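Local coordinates for protein amidohydrolase (Brucella melitensis biovar Abortus, PDB 4F0L) that probably acts as a metal-dependent deaminase of the amidohydrolase family, with an iron(III) ion bound in its active site, at residues Q105-E119 and R438-A452. Residues are numbered along the deposited sequence; the frame is centred on the assembly and turned at random.
Sequences QAEAVALRLYVDMLE and RHRLRDEAERAFQKA
E119 OE2 accepts two nearly straight hydrogen bonds. Its syn lone pair takes R442 NE, 2.8 Å from E119 OE2, with the oxygen in the guanidinium plane; joining carboxylate to guanidinium, this bond is also a salt bridge. The backbone N of H439, also 2.8 Å from E119 OE2, comes from the anti side, tilted out of the carboxylate plane (N-H...O 175°), so the carboxylate ties the end of helix 105-119 to both the short strand 438-439 and the first turn of helix 442-452. Beside it the H439 ring is held on one face and round its edge: V115 CG2 sits 3.7 Å from the ring centroid, almost on the normal, a CH-pi contact; L118 CD1 meets the edge 3.6 Å from H439 NE2; H439 ND1 accepts from L441 N, while H439 NE2 bonds to A157 O. The helix axes approach to 8.4 Å, antiparallel in sense but well inclined (137°). Helix 103-119 lies in the connection between parallel neighbours 56-66 and 122-129, with Y114 and M117 touching the latter: a beta-alpha-beta crossover, consistent with a TIM barrel, on which helix 442-457 packs. Interface alanines are consistent with this closeness: A108 CB lies 4.2 Å from A452 CB, and L111 CD2 and V115 CG2 both rest on A445 CB. R112 is the knob in a hole formed by R442, A445, E446 and F449. With CG anti to the backbone N and a bend at chi2, its chain passes F449 CB and brings R112 NE to E446 OE1 at 2.7 Å, a salt bridge whose hydrogen bond is weak (130°). R402 of the second subunit also pairs with E446. Farther along, one water donates to both A108 O and A445 O, bridging the two backbones.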
# COMPACT_ATOMS: atom_id res chain seq x y z
N GLN B 105 -17.33 -9.57 -22.84
CA GLN B 105 -16.11 -9.46 -22.02
C GLN B 105 -16.20 -8.28 -21.05
O GLN B 105 -15.79 -8.39 -19.89
CB GLN B 105 -14.86 -9.34 -22.90
CG GLN B 105 -14.54 -10.60 -23.68
CD GLN B 105 -13.57 -10.36 -24.81
OE1 GLN B 105 -13.31 -9.21 -25.20
NE2 GLN B 105 -13.05 -11.44 -25.36
N ALA B 106 -16.73 -7.17 -21.51
CA ALA B 106 -16.85 -6.00 -20.68
C ALA B 106 -17.74 -6.27 -19.47
O ALA B 106 -17.45 -5.80 -18.39
CB ALA B 106 -17.38 -4.84 -21.48
N GLU B 107 -18.80 -7.04 -19.66
CA GLU B 107 -19.68 -7.37 -18.54
C GLU B 107 -18.96 -8.25 -17.52
O GLU B 107 -19.09 -8.04 -16.32
CB GLU B 107 -20.95 -8.06 -19.01
CG GLU B 107 -21.98 -8.23 -17.89
CD GLU B 107 -23.30 -8.86 -18.31
OE1 GLU B 107 -23.60 -8.90 -19.52
OE2 GLU B 107 -24.05 -9.30 -17.41
N ALA B 108 -18.23 -9.25 -18.01
CA ALA B 108 -17.45 -10.16 -17.15
C ALA B 108 -16.38 -9.46 -16.34
O ALA B 108 -16.25 -9.69 -15.13
CB ALA B 108 -16.82 -11.27 -17.98
N VAL B 109 -15.62 -8.59 -17.00
CA VAL B 109 -14.62 -7.78 -16.33
C VAL B 109 -15.24 -6.83 -15.28
O VAL B 109 -14.77 -6.78 -14.13
CB VAL B 109 -13.79 -6.98 -17.33
CG1 VAL B 109 -12.85 -6.01 -16.62
CG2 VAL B 109 -13.01 -7.95 -18.24
N ALA B 110 -16.29 -6.10 -15.67
CA ALA B 110 -16.95 -5.19 -14.74
C ALA B 110 -17.54 -5.94 -13.54
O ALA B 110 -17.46 -5.48 -12.42
CB ALA B 110 -18.05 -4.41 -15.45
N LEU B 111 -18.15 -7.09 -13.77
CA LEU B 111 -18.67 -7.87 -12.65
C LEU B 111 -17.58 -8.23 -11.66
O LEU B 111 -17.74 -7.99 -10.44
CB LEU B 111 -19.45 -9.11 -13.11
CG LEU B 111 -19.94 -10.04 -11.98
CD1 LEU B 111 -20.89 -9.30 -11.05
CD2 LEU B 111 -20.58 -11.31 -12.53
N ARG B 112 -16.46 -8.77 -12.14
CA ARG B 112 -15.41 -9.22 -11.23
C ARG B 112 -14.78 -8.04 -10.50
O ARG B 112 -14.41 -8.16 -9.33
CB ARG B 112 -14.35 -10.03 -11.97
CG ARG B 112 -13.31 -10.67 -11.09
CD ARG B 112 -13.95 -11.69 -10.13
NE ARG B 112 -13.03 -12.23 -9.12
CZ ARG B 112 -12.69 -11.61 -7.98
NH1 ARG B 112 -13.18 -10.42 -7.65
NH2 ARG B 112 -11.85 -12.19 -7.15
N LEU B 113 -14.67 -6.91 -11.18
CA LEU B 113 -14.25 -5.66 -10.53
C LEU B 113 -15.18 -5.20 -9.42
O LEU B 113 -14.73 -4.84 -8.31
CB LEU B 113 -14.17 -4.56 -11.56
CG LEU B 113 -13.96 -3.17 -10.97
CD1 LEU B 113 -12.68 -3.10 -10.15
CD2 LEU B 113 -14.04 -2.06 -12.05
N TYR B 114 -16.47 -5.23 -9.70
CA TYR B 114 -17.43 -4.75 -8.71
C TYR B 114 -17.48 -5.71 -7.52
O TYR B 114 -17.67 -5.27 -6.38
CB TYR B 114 -18.82 -4.48 -9.34
CG TYR B 114 -18.83 -3.41 -10.43
CD1 TYR B 114 -17.87 -2.39 -10.48
CD2 TYR B 114 -19.81 -3.39 -11.42
CE1 TYR B 114 -17.86 -1.44 -11.48
CE2 TYR B 114 -19.82 -2.44 -12.39
CZ TYR B 114 -18.85 -1.46 -12.43
OH TYR B 114 -18.84 -0.50 -13.42
N VAL B 115 -17.28 -7.01 -7.76
CA VAL B 115 -17.13 -7.94 -6.65
C VAL B 115 -15.91 -7.59 -5.78
O VAL B 115 -15.97 -7.56 -4.54
CB VAL B 115 -17.06 -9.39 -7.15
CG1 VAL B 115 -16.41 -10.31 -6.09
CG2 VAL B 115 -18.45 -9.89 -7.58
N ASP B 116 -14.78 -7.35 -6.43
CA ASP B 116 -13.56 -6.93 -5.73
C ASP B 116 -13.82 -5.62 -4.90
O ASP B 116 -13.46 -5.51 -3.72
CB ASP B 116 -12.48 -6.73 -6.80
CG ASP B 116 -11.12 -7.16 -6.36
OD1 ASP B 116 -10.81 -6.87 -5.18
OD2 ASP B 116 -10.34 -7.72 -7.21
N MET B 117 -14.46 -4.64 -5.53
CA MET B 117 -14.80 -3.38 -4.81
C MET B 117 -15.70 -3.66 -3.61
O MET B 117 -15.44 -3.17 -2.54
CB MET B 117 -15.52 -2.40 -5.74
CG MET B 117 -14.60 -1.76 -6.79
SD MET B 117 -15.53 -0.59 -7.80
CE MET B 117 -14.22 0.22 -8.73
N LEU B 118 -16.74 -4.47 -3.80
CA LEU B 118 -17.65 -4.81 -2.69
C LEU B 118 -16.89 -5.49 -1.56
O LEU B 118 -17.06 -5.13 -0.40
CB LEU B 118 -18.83 -5.68 -3.16
CG LEU B 118 -19.98 -4.93 -3.84
CD1 LEU B 118 -20.91 -5.83 -4.63
CD2 LEU B 118 -20.80 -4.16 -2.77
N GLU B 119 -16.02 -6.43 -1.89
CA GLU B 119 -15.20 -7.11 -0.89
C GLU B 119 -14.22 -6.17 -0.13
O GLU B 119 -13.86 -6.40 1.01
CB GLU B 119 -14.46 -8.29 -1.50
CG GLU B 119 -15.36 -9.46 -1.91
CD GLU B 119 -14.56 -10.68 -2.40
OE1 GLU B 119 -13.30 -10.57 -2.48
OE2 GLU B 119 -15.18 -11.76 -2.67
N ARG B 438 -15.99 -12.46 1.77
CA ARG B 438 -16.29 -13.15 0.51
C ARG B 438 -17.65 -12.72 -0.07
O ARG B 438 -18.69 -12.84 0.58
CB ARG B 438 -16.28 -14.64 0.76
CG ARG B 438 -16.66 -15.48 -0.44
CD ARG B 438 -16.73 -16.98 -0.10
NE ARG B 438 -15.43 -17.58 -0.15
CZ ARG B 438 -14.83 -18.02 -1.26
NH1 ARG B 438 -15.42 -17.96 -2.43
NH2 ARG B 438 -13.61 -18.54 -1.18
N HIS B 439 -17.63 -12.25 -1.30
CA HIS B 439 -18.85 -11.99 -2.06
C HIS B 439 -19.50 -13.27 -2.42
O HIS B 439 -18.85 -14.22 -2.85
CB HIS B 439 -18.53 -11.22 -3.33
CG HIS B 439 -19.75 -10.64 -4.06
ND1 HIS B 439 -20.57 -11.40 -4.83
CD2 HIS B 439 -20.25 -9.35 -4.12
CE1 HIS B 439 -21.53 -10.64 -5.35
NE2 HIS B 439 -21.35 -9.37 -4.91
N ARG B 440 -20.82 -13.28 -2.29
CA ARG B 440 -21.62 -14.46 -2.59
C ARG B 440 -21.40 -15.04 -4.01
O ARG B 440 -21.64 -16.20 -4.19
CB ARG B 440 -23.11 -14.15 -2.33
CG ARG B 440 -23.64 -12.99 -3.14
CD ARG B 440 -25.12 -12.71 -2.86
NE ARG B 440 -25.93 -13.05 -4.04
CZ ARG B 440 -25.93 -12.35 -5.19
NH1 ARG B 440 -26.69 -12.77 -6.16
NH2 ARG B 440 -25.19 -11.22 -5.38
N LEU B 441 -20.96 -14.26 -4.99
CA LEU B 441 -20.68 -14.74 -6.36
C LEU B 441 -19.18 -14.67 -6.81
O LEU B 441 -18.86 -14.68 -8.02
CB LEU B 441 -21.52 -13.88 -7.33
CG LEU B 441 -23.06 -13.93 -7.34
CD1 LEU B 441 -23.66 -13.11 -8.50
CD2 LEU B 441 -23.55 -15.36 -7.38
N ARG B 442 -18.25 -14.59 -5.85
CA ARG B 442 -16.83 -14.40 -6.22
C ARG B 442 -16.33 -15.45 -7.20
O ARG B 442 -15.76 -15.12 -8.25
CB ARG B 442 -15.92 -14.38 -4.97
CG ARG B 442 -14.43 -14.16 -5.28
CD ARG B 442 -13.49 -14.73 -4.23
NE ARG B 442 -13.54 -13.96 -2.99
CZ ARG B 442 -12.86 -14.25 -1.88
NH1 ARG B 442 -12.09 -15.32 -1.81
NH2 ARG B 442 -12.95 -13.44 -0.83
N ASP B 443 -16.56 -16.73 -6.89
CA ASP B 443 -15.96 -17.80 -7.69
C ASP B 443 -16.55 -17.87 -9.12
O ASP B 443 -15.84 -18.07 -10.08
CB ASP B 443 -16.10 -19.13 -6.98
CG ASP B 443 -15.28 -19.18 -5.69
OD1 ASP B 443 -14.36 -18.36 -5.52
OD2 ASP B 443 -15.54 -20.07 -4.87
N GLU B 444 -17.86 -17.68 -9.22
CA GLU B 444 -18.51 -17.66 -10.53
C GLU B 444 -18.02 -16.45 -11.34
O GLU B 444 -17.65 -16.56 -12.53
CB GLU B 444 -20.05 -17.58 -10.35
CG GLU B 444 -20.74 -18.71 -9.57
CD GLU B 444 -20.78 -18.55 -8.04
OE1 GLU B 444 -20.04 -17.72 -7.46
OE2 GLU B 444 -21.53 -19.32 -7.39
N ALA B 445 -17.98 -15.29 -10.70
CA ALA B 445 -17.49 -14.09 -11.38
C ALA B 445 -16.05 -14.26 -11.84
O ALA B 445 -15.69 -13.86 -12.96
CB ALA B 445 -17.61 -12.87 -10.49
N GLU B 446 -15.23 -14.88 -10.99
CA GLU B 446 -13.83 -15.15 -11.33
C GLU B 446 -13.65 -16.07 -12.54
O GLU B 446 -12.78 -15.82 -13.40
CB GLU B 446 -13.11 -15.73 -10.12
CG GLU B 446 -11.64 -16.05 -10.34
CD GLU B 446 -10.79 -14.82 -10.62
OE1 GLU B 446 -11.27 -13.66 -10.58
OE2 GLU B 446 -9.60 -15.02 -10.89
N ARG B 447 -14.42 -17.15 -12.59
CA ARG B 447 -14.32 -18.06 -13.75
C ARG B 447 -14.62 -17.31 -15.04
O ARG B 447 -13.91 -17.46 -16.03
CB ARG B 447 -15.25 -19.26 -13.62
CG ARG B 447 -14.71 -20.35 -12.72
CD ARG B 447 -15.60 -21.62 -12.75
NE ARG B 447 -16.87 -21.42 -12.01
CZ ARG B 447 -17.04 -21.61 -10.69
NH1 ARG B 447 -18.22 -21.38 -10.12
NH2 ARG B 447 -16.04 -22.04 -9.93
N ALA B 448 -15.67 -16.49 -15.04
CA ALA B 448 -16.01 -15.73 -16.23
C ALA B 448 -14.92 -14.69 -16.56
O ALA B 448 -14.57 -14.48 -17.72
CB ALA B 448 -17.38 -15.08 -16.06
N PHE B 449 -14.36 -14.06 -15.53
CA PHE B 449 -13.27 -13.10 -15.71
C PHE B 449 -12.03 -13.75 -16.34
O PHE B 449 -11.47 -13.18 -17.26
CB PHE B 449 -12.92 -12.46 -14.37
CG PHE B 449 -11.74 -11.53 -14.41
CD1 PHE B 449 -11.77 -10.36 -15.16
CD2 PHE B 449 -10.59 -11.83 -13.69
CE1 PHE B 449 -10.68 -9.51 -15.21
CE2 PHE B 449 -9.50 -10.97 -13.74
CZ PHE B 449 -9.55 -9.81 -14.51
N GLN B 450 -11.62 -14.92 -15.84
CA GLN B 450 -10.42 -15.60 -16.38
C GLN B 450 -10.64 -16.02 -17.84
O GLN B 450 -9.72 -15.91 -18.66
CB GLN B 450 -10.01 -16.82 -15.54
CG GLN B 450 -9.52 -16.48 -14.13
CD GLN B 450 -8.27 -15.63 -14.15
OE1 GLN B 450 -7.49 -15.71 -15.08
NE2 GLN B 450 -8.09 -14.80 -13.15
N LYS B 451 -11.86 -16.41 -18.19
CA LYS B 451 -12.19 -16.73 -19.58
C LYS B 451 -12.02 -15.48 -20.45
O LYS B 451 -11.30 -15.51 -21.45
CB LYS B 451 -13.61 -17.29 -19.67
CG LYS B 451 -14.01 -17.87 -21.03
CD LYS B 451 -15.43 -18.46 -20.95
CE LYS B 451 -16.13 -18.60 -22.32
NZ LYS B 451 -16.09 -19.97 -22.92
N ALA B 452 -12.61 -14.36 -20.04
CA ALA B 452 -12.47 -13.10 -20.80
C ALA B 452 -11.00 -12.64 -20.92
O ALA B 452 -10.54 -12.23 -21.99
CB ALA B 452 -13.34 -11.99 -20.20
O HOH W 1 -17.34 -12.08 -14.25